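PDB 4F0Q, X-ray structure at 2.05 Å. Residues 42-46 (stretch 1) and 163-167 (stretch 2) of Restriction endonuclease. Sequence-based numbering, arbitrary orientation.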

# COMPACT_ATOMS: atom_id res chain seq x y z
N LEU A 42 26.23 -37.66 -20.19
CA LEU A 42 27.09 -37.24 -21.29
C LEU A 42 28.02 -36.10 -20.88
O LEU A 42 27.56 -35.06 -20.42
N ASP A 43 29.32 -36.31 -21.05
CA ASP A 43 30.34 -35.33 -20.70
C ASP A 43 30.25 -34.87 -19.24
O ASP A 43 30.40 -33.69 -18.94
N GLY A 44 29.99 -35.82 -18.35
CA GLY A 44 29.94 -35.54 -16.92
C GLY A 44 28.59 -35.01 -16.46
O GLY A 44 28.40 -34.75 -15.27
N PHE A 45 27.66 -34.85 -17.40
CA PHE A 45 26.34 -34.33 -17.08
C PHE A 45 25.24 -35.20 -17.68
O PHE A 45 25.49 -35.99 -18.59
N VAL A 46 24.02 -35.04 -17.16
CA VAL A 46 22.88 -35.79 -17.66
C VAL A 46 22.56 -35.40 -19.10
O VAL A 46 22.41 -34.23 -19.42
N THR A 163 26.71 -21.53 -17.91
CA THR A 163 28.08 -22.01 -17.84
C THR A 163 28.25 -22.96 -16.66
O THR A 163 27.99 -22.60 -15.52
N VAL A 164 28.69 -24.18 -16.95
CA VAL A 164 28.89 -25.18 -15.91
C VAL A 164 30.36 -25.27 -15.52
O VAL A 164 31.19 -24.51 -16.00
N HIS A 165 30.67 -26.22 -14.63
CA HIS A 165 32.05 -26.43 -14.21
C HIS A 165 32.40 -27.92 -14.19
O HIS A 165 31.68 -28.73 -13.62
N ARG A 166 33.51 -28.26 -14.83
CA ARG A 166 33.98 -29.64 -14.87
C ARG A 166 35.49 -29.70 -14.65
O ARG A 166 36.25 -29.01 -15.34
N ALA A 167 35.91 -30.51 -13.69
CA ALA A 167 37.32 -30.69 -13.36
C ALA A 167 38.01 -29.39 -12.94
O ALA A 167 39.21 -29.22 -13.16

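The contact between residues 42-46 and 163-167 is a small, side-chain-mediated meeting of a tight turn with a strand, in which one aromatic ring and one extended arginine supply most of the covered surface and no hydrogen bond crosses the gap. About 243 Å² is buried in all, counting both sides, and the backbones stay well apart: the nearest CA atoms, those of Gly44 and Arg166, are 7.4 Å from each other, so side chains must bridge the distance.

The first stretch is shaped by a type I' turn from Leu42 to Phe45. Phe45 N donates to Leu42 O at 3.0 Å, and Leu42 N donates to Phe45 O at a very short 2.4 Å, so the two ends of the turn are paired in both directions. Asp43 and Gly44 occupy its corners with positive phi values, a conformation that by itself favours glycine at position 44. Glycine also suits the contact, because a CB placed ideally on Gly44 would point toward the strand and lie only 3.0 Å from Arg166 NE.

On the strand, Val164 and Arg166 direct their CA-to-CB bonds toward the turn, whereas that of the intervening His165 points away, the alternation expected of an extended chain. Val164, in the m rotamer, is buried and offers an apolar surface to Phe45. The CA-to-CB bond of Phe45 runs sideways, but with chi1 at -68° (m) and chi2 at 85° the end of the ring comes nearer to the strand. Its tip makes the apolar contact of the interface, with Phe45 CZ 3.7 Å from Val164 CB. The ring edge also lies near the strand backbone and the base of the arginine: Phe45 CZ is 3.8 Å from His165 O, and Phe45 CE1 is 4.5 Å from Arg166 CB. His165 thus takes part through its carbonyl; its side chain comes no nearer than 6.2 Å, from His165 CB to Phe45 CZ, and the imidazole lies farther away still.

Arg166 is stretched out almost fully, with chi1, chi2 and chi3 all t and chi4 at -175°, and this carries its guanidinium across to the turn. There the turn backbone lies over one face of the planar group. Arg166 NH1 approaches Asp43 O to 3.2 Å, but the angle is too poor for a hydrogen bond, as the position of the carbonyl over the face would suggest; Arg166 NH2 is 3.8 Å from Gly44 N.

The polar link is instead electrostatic. Asp43, whose CA-to-CB bond points sideways, adopts the m rotamer and forms a long salt bridge, Asp43 OD1 to Arg166 NH1 at 3.8 Å. The other carboxylate oxygen, OD2, is hydrogen-bonded elsewhere in the structure. Closer than the charged pair is the packing of Asp43 CB against Arg166 NH1, at 3.6 Å. Leu42, Val46, Thr163 and Ala167 make no contact across the gap, leaving the interaction concentrated in the middle of each stretch.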

# COMPACT_ATOMS: atom_id res chain seq x y z
CB LEU A 42 26.25 -36.83 -22.50
CG LEU A 42 27.01 -36.43 -23.76
CD1 LEU A 42 27.90 -37.56 -24.24
CD2 LEU A 42 26.03 -36.02 -24.86
CB ASP A 43 30.29 -34.12 -21.64
CG ASP A 43 30.83 -34.44 -23.02
OD1 ASP A 43 31.72 -35.30 -23.13
OD2 ASP A 43 30.35 -33.83 -24.00
CB PHE A 45 26.20 -32.89 -17.56
CG PHE A 45 27.06 -31.91 -16.82
CD1 PHE A 45 28.38 -31.70 -17.19
CD2 PHE A 45 26.55 -31.21 -15.74
CE1 PHE A 45 29.17 -30.80 -16.50
CE2 PHE A 45 27.34 -30.31 -15.05
CZ PHE A 45 28.65 -30.11 -15.43
CB VAL A 46 21.63 -35.55 -16.79
CG1 VAL A 46 20.41 -36.24 -17.39
CG2 VAL A 46 21.88 -36.04 -15.37
CB THR A 163 29.07 -20.84 -17.69
OG1 THR A 163 29.03 -20.02 -18.87
CG2 THR A 163 30.49 -21.36 -17.50
CB VAL A 164 28.40 -26.57 -16.36
CG1 VAL A 164 26.91 -26.54 -16.66
CG2 VAL A 164 29.18 -27.04 -17.58
CB HIS A 165 32.30 -25.81 -12.84
CG HIS A 165 32.28 -24.31 -12.84
ND1 HIS A 165 33.38 -23.55 -13.20
CD2 HIS A 165 31.30 -23.43 -12.53
CE1 HIS A 165 33.07 -22.27 -13.11
NE2 HIS A 165 31.82 -22.17 -12.71
CB ARG A 166 33.62 -30.30 -16.21
CG ARG A 166 33.90 -31.79 -16.26
CD ARG A 166 33.63 -32.35 -17.65
NE ARG A 166 33.73 -33.81 -17.68
CZ ARG A 166 33.62 -34.54 -18.79
NH1 ARG A 166 33.43 -33.95 -19.96
NH2 ARG A 166 33.73 -35.86 -18.72
CB ALA A 167 38.08 -31.36 -14.50